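Local coordinates for multidrug resistance protein (PDB 1YC9), which probably forms the outer membrane exit duct of a multidrug efflux system in Vibrio cholerae, with three copies of the chain making up the channel, at residues Gln382-Ala387 with Val403-Leu408; Gln375-Ala380 with Asn410-Leu415; Glu176-Arg181 with Asn389-Gly394. The protein carries 1 engineered substitution. All coordinates share one frame; numbering follows the deposited sequence.

Contact 1 of 3, residues Gln382-Ala387 with Val403-Leu408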
loop_
_atom_site.group_PDB
_atom_site.type_symbol
_atom_site.label_atom_id
_atom_site.label_comp_id
_atom_site.label_asym_id
_atom_site.label_seq_id
_atom_site.Cartn_x
_atom_site.Cartn_y
_atom_site.Cartn_z
ATOM N N GLN A 382 -11.067 10.179 46.966
ATOM C CA GLN A 382 -11.033 10.792 48.306
ATOM C C GLN A 382 -11.180 12.301 48.260
ATOM O O GLN A 382 -11.960 12.901 49.016
ATOM C CB GLN A 382 -9.746 10.426 49.047
ATOM C CG GLN A 382 -9.804 10.837 50.539
ATOM N N ALA A 383 -10.444 12.955 47.366
ATOM C CA ALA A 383 -10.549 14.384 47.219
ATOM C C ALA A 383 -11.966 14.838 46.954
ATOM O O ALA A 383 -12.405 15.805 47.565
ATOM C CB ALA A 383 -9.598 14.914 46.159
ATOM N N LEU A 384 -12.676 14.122 46.103
ATOM C CA LEU A 384 -14.018 14.473 45.712
ATOM C C LEU A 384 -14.963 14.254 46.888
ATOM O O LEU A 384 -15.835 15.055 47.103
ATOM C CB LEU A 384 -14.508 13.600 44.571
ATOM C CG LEU A 384 -15.951 13.856 44.116
ATOM C CD1 LEU A 384 -16.138 15.292 43.694
ATOM C CD2 LEU A 384 -16.332 12.944 42.994
ATOM N N HIS A 385 -14.809 13.118 47.546
ATOM C CA HIS A 385 -15.625 12.756 48.720
ATOM C C HIS A 385 -15.492 13.840 49.776
ATOM O O HIS A 385 -16.499 14.332 50.268
ATOM C CB HIS A 385 -15.247 11.352 49.253
ATOM C CG HIS A 385 -15.700 11.094 50.667
ATOM N ND1 HIS A 385 -16.774 10.273 50.970
ATOM C CD2 HIS A 385 -15.240 11.569 51.855
ATOM C CE1 HIS A 385 -16.944 10.244 52.285
ATOM N NE2 HIS A 385 -16.034 11.032 52.846
ATOM N N ILE A 386 -14.272 14.277 50.087
ATOM C CA ILE A 386 -14.073 15.334 51.049
ATOM C C ILE A 386 -14.647 16.648 50.530
ATOM O O ILE A 386 -15.248 17.388 51.286
ATOM C CB ILE A 386 -12.594 15.496 51.427
ATOM C CG1 ILE A 386 -12.153 14.350 52.324
ATOM C CG2 ILE A 386 -12.347 16.780 52.127
ATOM C CD1 ILE A 386 -10.739 13.957 52.148
ATOM N N ALA A 387 -14.456 16.942 49.238
ATOM C CA ALA A 387 -14.929 18.204 48.688
ATOM C C ALA A 387 -16.450 18.266 48.734
ATOM O O ALA A 387 -17.002 19.332 48.999
ATOM C CB ALA A 387 -14.425 18.381 47.225
ATOM N N VAL A 403 -13.222 20.583 40.343
ATOM C CA VAL A 403 -11.836 20.216 40.087
ATOM C C VAL A 403 -11.608 18.772 40.438
ATOM O O VAL A 403 -11.002 18.027 39.670
ATOM C CB VAL A 403 -10.859 21.175 40.784
ATOM C CG1 VAL A 403 -9.440 20.666 40.770
ATOM C CG2 VAL A 403 -10.931 22.563 40.153
ATOM N N ALA A 404 -12.150 18.345 41.577
ATOM C CA ALA A 404 -12.056 16.972 41.976
ATOM C C ALA A 404 -12.816 16.014 41.066
ATOM O O ALA A 404 -12.341 14.952 40.764
ATOM C CB ALA A 404 -12.534 16.822 43.450
ATOM N N GLU A 405 -14.035 16.377 40.674
ATOM C CA GLU A 405 -14.858 15.577 39.794
ATOM C C GLU A 405 -14.101 15.328 38.468
ATOM O O GLU A 405 -14.079 14.224 37.941
ATOM C CB GLU A 405 -16.152 16.353 39.436
ATOM C CG GLU A 405 -17.268 16.167 40.431
ATOM C CD GLU A 405 -18.559 16.804 39.981
ATOM O OE1 GLU A 405 -18.492 17.699 39.113
ATOM O OE2 GLU A 405 -19.628 16.391 40.474
ATOM N N GLU A 406 -13.507 16.387 37.961
ATOM C CA GLU A 406 -12.818 16.359 36.655
ATOM C C GLU A 406 -11.559 15.465 36.732
ATOM O O GLU A 406 -11.323 14.601 35.853
ATOM C CB GLU A 406 -12.419 17.783 36.324
ATOM C CG GLU A 406 -11.584 17.911 35.074
ATOM C CD GLU A 406 -12.378 18.361 33.917
ATOM O OE1 GLU A 406 -13.596 18.044 33.858
ATOM O OE2 GLU A 406 -11.757 19.041 33.087
ATOM N N SER A 407 -10.779 15.677 37.786
ATOM C CA SER A 407 -9.573 14.913 38.050
ATOM C C SER A 407 -9.932 13.439 38.184
ATOM O O SER A 407 -9.248 12.590 37.586
ATOM C CB SER A 407 -8.856 15.447 39.306
ATOM O OG SER A 407 -7.903 14.502 39.777
ATOM N N LEU A 408 -11.004 13.123 38.928
ATOM C CA LEU A 408 -11.467 11.737 39.093
ATOM C C LEU A 408 -11.834 11.074 37.781
ATOM O O LEU A 408 -11.372 10.009 37.467
ATOM C CB LEU A 408 -12.640 11.613 40.058
ATOM C CG LEU A 408 -13.214 10.194 40.217
ATOM C CD1 LEU A 408 -12.152 9.245 40.757
ATOM C CD2 LEU A 408 -14.432 10.216 41.108
#

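Contact 2 of 3, residues Gln375-Ala380 with Asn410-Leu415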
loop_
_atom_site.group_PDB
_atom_site.type_symbol
_atom_site.label_atom_id
_atom_site.label_comp_id
_atom_site.label_asym_id
_atom_site.label_seq_id
_atom_site.Cartn_x
_atom_site.Cartn_y
_atom_site.Cartn_z
ATOM N N GLN A 375 -3.721 4.649 41.958
ATOM C CA GLN A 375 -3.456 5.578 43.050
ATOM C C GLN A 375 -4.041 6.976 42.730
ATOM O O GLN A 375 -4.632 7.601 43.580
ATOM C CB GLN A 375 -1.972 5.647 43.324
ATOM C CG GLN A 375 -1.383 4.309 43.854
ATOM C CD GLN A 375 0.105 4.323 43.895
ATOM O OE1 GLN A 375 0.778 3.289 43.639
ATOM N NE2 GLN A 375 0.654 5.456 44.189
ATOM N N ALA A 376 -3.901 7.466 41.494
ATOM C CA ALA A 376 -4.493 8.748 41.150
ATOM C C ALA A 376 -6.017 8.669 41.253
ATOM O O ALA A 376 -6.624 9.585 41.762
ATOM C CB ALA A 376 -4.080 9.197 39.723
ATOM N N VAL A 377 -6.608 7.577 40.788
ATOM C CA VAL A 377 -8.045 7.392 40.905
ATOM C C VAL A 377 -8.482 7.456 42.371
ATOM O O VAL A 377 -9.328 8.229 42.742
ATOM C CB VAL A 377 -8.516 6.088 40.259
ATOM C CG1 VAL A 377 -9.951 5.727 40.630
ATOM C CG2 VAL A 377 -8.395 6.176 38.709
ATOM N N GLN A 378 -7.874 6.630 43.190
ATOM C CA GLN A 378 -8.272 6.553 44.591
ATOM C C GLN A 378 -8.072 7.827 45.360
ATOM O O GLN A 378 -8.883 8.179 46.173
ATOM C CB GLN A 378 -7.497 5.439 45.266
ATOM C CG GLN A 378 -7.819 4.157 44.769
ATOM C CD GLN A 378 -7.459 3.091 45.762
ATOM O OE1 GLN A 378 -6.304 2.681 45.804
ATOM N NE2 GLN A 378 -8.450 2.651 46.579
ATOM N N GLN A 379 -6.968 8.534 45.140
ATOM C CA GLN A 379 -6.769 9.816 45.804
ATOM C C GLN A 379 -7.690 10.888 45.288
ATOM O O GLN A 379 -8.176 11.714 46.058
ATOM C CB GLN A 379 -5.335 10.281 45.701
ATOM C CG GLN A 379 -4.367 9.331 46.251
ATOM C CD GLN A 379 -4.278 9.343 47.742
ATOM O OE1 GLN A 379 -4.975 10.104 48.418
ATOM N NE2 GLN A 379 -3.347 8.547 48.263
ATOM N N ALA A 380 -7.996 10.856 43.992
ATOM C CA ALA A 380 -8.947 11.805 43.471
ATOM C C ALA A 380 -10.356 11.515 44.018
ATOM O O ALA A 380 -11.162 12.440 44.230
ATOM C CB ALA A 380 -8.910 11.748 41.897
ATOM N N ASN A 410 -11.008 11.950 34.712
ATOM C CA ASN A 410 -9.871 11.842 33.805
ATOM C C ASN A 410 -9.037 10.609 34.177
ATOM O O ASN A 410 -8.672 9.818 33.321
ATOM C CB ASN A 410 -9.005 13.097 33.845
ATOM C CG ASN A 410 -9.642 14.247 33.130
ATOM O OD1 ASN A 410 -10.540 14.028 32.312
ATOM N ND2 ASN A 410 -9.201 15.461 33.431
ATOM N N ASN A 411 -8.828 10.415 35.480
ATOM C CA ASN A 411 -8.034 9.287 35.967
ATOM C C ASN A 411 -8.745 7.949 35.824
ATOM O O ASN A 411 -8.123 6.971 35.487
ATOM C CB ASN A 411 -7.574 9.515 37.415
ATOM C CG ASN A 411 -6.683 10.731 37.570
ATOM O OD1 ASN A 411 -5.887 10.999 36.720
ATOM N ND2 ASN A 411 -6.751 11.396 38.703
ATOM N N GLN A 412 -10.061 7.925 35.989
ATOM C CA GLN A 412 -10.843 6.730 35.809
ATOM C C GLN A 412 -10.796 6.281 34.361
ATOM O O GLN A 412 -10.694 5.111 34.086
ATOM C CB GLN A 412 -12.300 6.950 36.215
ATOM C CG GLN A 412 -12.528 7.000 37.693
ATOM C CD GLN A 412 -13.983 7.355 38.027
ATOM O OE1 GLN A 412 -14.647 8.171 37.320
ATOM N NE2 GLN A 412 -14.489 6.749 39.095
ATOM N N ARG A 413 -10.878 7.223 33.428
ATOM C CA ARG A 413 -10.793 6.858 32.030
ATOM C C ARG A 413 -9.408 6.344 31.676
ATOM O O ARG A 413 -9.297 5.352 30.943
ATOM C CB ARG A 413 -11.197 8.038 31.178
ATOM C CG ARG A 413 -12.687 8.186 31.313
ATOM C CD ARG A 413 -13.272 9.196 30.412
ATOM N NE ARG A 413 -13.477 8.643 29.070
ATOM C CZ ARG A 413 -13.773 9.418 28.023
ATOM N NH1 ARG A 413 -13.905 10.725 28.222
ATOM N NH2 ARG A 413 -13.942 8.906 26.806
ATOM N N ALA A 414 -8.377 6.999 32.200
ATOM C CA ALA A 414 -6.992 6.565 31.991
ATOM C C ALA A 414 -6.827 5.161 32.497
ATOM O O ALA A 414 -6.237 4.319 31.846
ATOM C CB ALA A 414 -6.008 7.527 32.643
ATOM N N LEU A 415 -7.372 4.886 33.671
ATOM C CA LEU A 415 -7.301 3.529 34.214
ATOM C C LEU A 415 -7.976 2.488 33.375
ATOM O O LEU A 415 -7.392 1.444 33.116
ATOM C CB LEU A 415 -7.835 3.509 35.645
ATOM C CG LEU A 415 -7.748 2.154 36.335
ATOM C CD1 LEU A 415 -6.339 1.594 36.316
ATOM C CD2 LEU A 415 -8.254 2.317 37.774
#

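Contact 3 of 3, residues Glu176-Arg181 with Asn389-Gly394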
loop_
_atom_site.group_PDB
_atom_site.type_symbol
_atom_site.label_atom_id
_atom_site.label_comp_id
_atom_site.label_asym_id
_atom_site.label_seq_id
_atom_site.Cartn_x
_atom_site.Cartn_y
_atom_site.Cartn_z
ATOM N N GLU A 176 -28.561 19.319 40.633
ATOM C CA GLU A 176 -29.807 19.405 41.362
ATOM C C GLU A 176 -29.638 19.766 42.835
ATOM O O GLU A 176 -30.518 20.417 43.414
ATOM C CB GLU A 176 -30.653 18.156 41.132
ATOM C CG GLU A 176 -30.474 17.003 42.058
ATOM C CD GLU A 176 -31.384 15.859 41.638
ATOM O OE1 GLU A 176 -32.397 15.612 42.343
ATOM O OE2 GLU A 176 -31.091 15.232 40.581
ATOM N N LEU A 177 -28.489 19.417 43.413
ATOM C CA LEU A 177 -28.104 19.957 44.711
ATOM C C LEU A 177 -27.848 21.457 44.626
ATOM O O LEU A 177 -28.323 22.220 45.476
ATOM C CB LEU A 177 -26.860 19.262 45.267
ATOM C CG LEU A 177 -26.398 19.822 46.627
ATOM C CD1 LEU A 177 -27.414 19.574 47.713
ATOM C CD2 LEU A 177 -25.050 19.236 47.007
ATOM N N LEU A 178 -27.072 21.888 43.631
ATOM C CA LEU A 178 -26.692 23.290 43.513
ATOM C C LEU A 178 -27.902 24.154 43.195
ATOM O O LEU A 178 -27.944 25.293 43.593
ATOM C CB LEU A 178 -25.625 23.515 42.441
ATOM C CG LEU A 178 -24.165 23.549 42.906
ATOM C CD1 LEU A 178 -23.793 22.267 43.655
ATOM C CD2 LEU A 178 -23.236 23.776 41.719
ATOM N N GLU A 179 -28.870 23.583 42.501
ATOM C CA GLU A 179 -30.086 24.294 42.155
ATOM C C GLU A 179 -30.974 24.486 43.390
ATOM O O GLU A 179 -31.572 25.559 43.552
ATOM C CB GLU A 179 -30.851 23.553 41.080
ATOM C CG GLU A 179 -30.362 23.873 39.675
ATOM C CD GLU A 179 -31.311 23.370 38.603
ATOM O OE1 GLU A 179 -31.685 22.178 38.665
ATOM O OE2 GLU A 179 -31.702 24.175 37.718
ATOM N N LYS A 180 -31.093 23.439 44.223
ATOM C CA LYS A 180 -31.847 23.521 45.469
ATOM C C LYS A 180 -31.182 24.568 46.376
ATOM O O LYS A 180 -31.862 25.436 46.958
ATOM C CB LYS A 180 -31.940 22.138 46.140
ATOM N N ARG A 181 -29.849 24.556 46.426
ATOM C CA ARG A 181 -29.122 25.540 47.205
ATOM C C ARG A 181 -29.285 26.959 46.699
ATOM O O ARG A 181 -29.520 27.872 47.496
ATOM C CB ARG A 181 -27.643 25.233 47.265
ATOM C CG ARG A 181 -27.354 24.043 48.193
ATOM C CD ARG A 181 -25.898 23.674 48.263
ATOM N NE ARG A 181 -25.015 24.771 48.701
ATOM C CZ ARG A 181 -24.292 24.788 49.819
ATOM N NH1 ARG A 181 -24.335 23.790 50.688
ATOM N NH2 ARG A 181 -23.522 25.827 50.079
ATOM N N ASN A 389 -18.558 16.413 50.789
ATOM C CA ASN A 389 -18.984 16.456 52.206
ATOM C C ASN A 389 -18.897 17.869 52.697
ATOM O O ASN A 389 -19.894 18.420 53.183
ATOM C CB ASN A 389 -18.106 15.575 53.091
ATOM C CG ASN A 389 -18.418 14.120 52.957
ATOM O OD1 ASN A 389 -19.517 13.735 52.602
ATOM N ND2 ASN A 389 -17.428 13.275 53.261
ATOM N N ARG A 390 -17.734 18.485 52.513
ATOM C CA ARG A 390 -17.523 19.878 52.856
ATOM C C ARG A 390 -18.518 20.802 52.148
ATOM O O ARG A 390 -18.940 21.840 52.704
ATOM C CB ARG A 390 -16.089 20.336 52.540
ATOM C CG ARG A 390 -15.045 19.945 53.586
ATOM C CD ARG A 390 -13.596 20.209 53.178
ATOM N NE ARG A 390 -13.145 21.582 53.392
ATOM C CZ ARG A 390 -12.943 22.155 54.587
ATOM N NH1 ARG A 390 -13.168 21.501 55.732
ATOM N NH2 ARG A 390 -12.510 23.409 54.637
ATOM N N TYR A 391 -18.873 20.462 50.911
ATOM C CA TYR A 391 -19.858 21.276 50.203
ATOM C C TYR A 391 -21.254 21.083 50.837
ATOM O O TYR A 391 -21.929 22.020 51.132
ATOM C CB TYR A 391 -19.877 20.975 48.691
ATOM C CG TYR A 391 -20.753 21.950 47.952
ATOM C CD1 TYR A 391 -20.296 23.199 47.615
ATOM C CD2 TYR A 391 -22.067 21.630 47.652
ATOM C CE1 TYR A 391 -21.129 24.123 46.960
ATOM C CE2 TYR A 391 -22.907 22.545 47.012
ATOM C CZ TYR A 391 -22.430 23.786 46.665
ATOM O OH TYR A 391 -23.265 24.692 46.019
ATOM N N GLN A 392 -21.673 19.852 51.063
ATOM C CA GLN A 392 -22.969 19.588 51.664
ATOM C C GLN A 392 -23.053 20.199 53.088
ATOM O O GLN A 392 -24.107 20.105 53.723
ATOM C CB GLN A 392 -23.250 18.071 51.688
ATOM C CG GLN A 392 -23.442 17.405 50.294
ATOM C CD GLN A 392 -23.816 15.905 50.355
ATOM O OE1 GLN A 392 -23.042 15.065 50.834
ATOM N NE2 GLN A 392 -24.994 15.575 49.843
ATOM N N GLY A 393 -21.963 20.820 53.569
ATOM C CA GLY A 393 -21.904 21.491 54.857
ATOM C C GLY A 393 -21.305 22.896 54.857
ATOM O O GLY A 393 -20.957 23.419 55.909
ATOM N N GLY A 394 -21.188 23.536 53.710
ATOM C CA GLY A 394 -20.785 24.937 53.681
ATOM C C GLY A 394 -19.399 25.313 54.179
ATOM O O GLY A 394 -19.258 26.290 54.906
#

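Contact 1 of 3, residues Gln382-Ala387 with Val403-Leu408
L384 and A404 mark the closest point between helix segments 382-387 and 403-408, their CA atoms only 4.9 Å apart. The two segments run antiparallel at 157°, and their axes come within 8.4 Å, a tight spacing that the alanines at the interface make possible. They belong to the hairpin of helices 326-391 and 398-433, one of the antiparallel helical pairs of the periplasmic tunnel in the outer membrane factor family; 382-387 also falls in a predicted coiled coil. No hydrogen bond passes between the segments, whose backbone polar groups are engaged within their own helices, so cohesion comes from apolar fit. A404 needs no more than a methyl group: its CB sits 3.6 Å from the CA of L384, pressed against the partner's backbone, a separation that so short a side chain suits. A383 offers a second methyl at the same level, looser against A404, and both alanines also pack on Q194 of the second subunit, so the same methyls lie at the subunit boundary. L384 has the largest share of the buried surface, 82 of 212 Å². Its CG stands anti to the backbone N (chi1 178°), and from it the two methyls reach different neighbours. CD1 lies 3.6 Å from CG of E405, meeting the aliphatic part of an acid rather than its charge. The extended E405 chain carries its carboxylate onward to the helix 117-183, where OE2 is hydrogen-bonded to OG1 of T174; a buried acid thus has a polar partner while its methylenes do apolar work. The other methyl of L384 turns to L408. These two leucines cross at about a right angle, meeting through a single branch each, CD2 to CD2 at 3.8 Å.

Contact 2 of 3, residues Gln375-Ala380 with Asn410-Leu415
One methyl of V377, CG2, presses on the main chain of N411; these two residues hold most of the buried surface, and their CA atoms are 5.3 Å apart. V377 uses its two branches differently. CG2 lies 3.3 Å from O of N411, an oxygen already bonded to the N of L415 one turn further on; the methyl therefore lies against a carbonyl whose hydrogen-bonding need is met. The same CG2 also reaches CD2 of L415 at 4.0 Å. With CG1 anti to the backbone N (chi1 168°), that other methyl faces CG of Q412, the two side chains crossing at about a right angle. Valine suits the place because it is short and branched at CB, so one methyl meets the partner's main chain and the other Q412. The two segments, antiparallel at 152°, are a further portion of the helical hairpin 326-391/398-433 in the coiled-coil tunnel of this outer membrane factor. N411 lies against A376, its amide on the methyl: ND2 is 3.6 Å from CB of A376, and CG is nearly as close. ND2 also approaches O of A376, though without a hydrogen bond, and lies 3.9 Å from CB of A380. Alanine suits both positions, its methyl being the side-chain group that meets the amide. A376 and A380 pack in addition on A197 of the second subunit, and N411 on S201 of that subunit.

Contact 3 of 3, residues Glu176-Arg181 with Asn389-Gly394
The guanidinium of R181 lies over one face of the Y391 ring, its CZ 4.2 Å from the ring centroid and 27° off the normal: a cation-pi contact. Seen from the arginine, the ring's CZ lies over one face of the guanidinium, offset toward the rim, and the two planes are inclined by 36°, so the groups meet at a tilt. At the edge of the ring, in its plane, comes CD2 of L177, 3.9 Å from CD2 of Y391; L178 approaches obliquely, with CD1 3.5 Å from CE2 of Y391. The contact joins helix 117-183 to the end of helix 326-391, in the periplasmic helical tip of the outer membrane factor fold. A tyrosine fits here because its broad ring can take leucine methyls and a cation at once; Y398 and V401 of helix 398-433 add further packing around it. R181 and Y391 reach toward each other tip to tip. The arginine chain bends at chi3 (58°), which places NE 3.2 Å from OH of Y391, close but at an angle too poor for a hydrogen bond. NH1 likewise comes near O of Y391 without forming one, although the negative end of that carbonyl would be expected to favour the cation. NH2 has a weak hydrogen bond to O of L186 in the loop beyond. The carbonyl of Y391 belongs to the ending of its own helix, a Schellman motif with G394 as the C-prime residue. Glycine suits that position, since its positive phi is strained for residues with a side chain. The backbone N of G394 lies near the plane of the guanidinium, at its edge, and is hydrogen-bonded to O of Y391 at 3.1 Å.

Overall arrangement
From the N terminus, the first segment met is 176-181, near the end of helix 117-183. Contact 3 closes on it only after a loop of 207 residues through helix 189-223 and the strands 286-298 and 309-322, so it ties the two halves of the chain together. The segments 375-380, 382-387 and 389-394 follow one another down helix 326-391, and 403-408 and 410-415 return along helix 398-433. Contact 2 closes a loop of 29 residues, mostly helix; contact 1, nested inside it seven residues nearer the turn on each helix, closes one of 15. They touch, L408 packing on V377 and A380, and S407 on A380. Contact 3 crosses both and adjoins contact 1 in sequence.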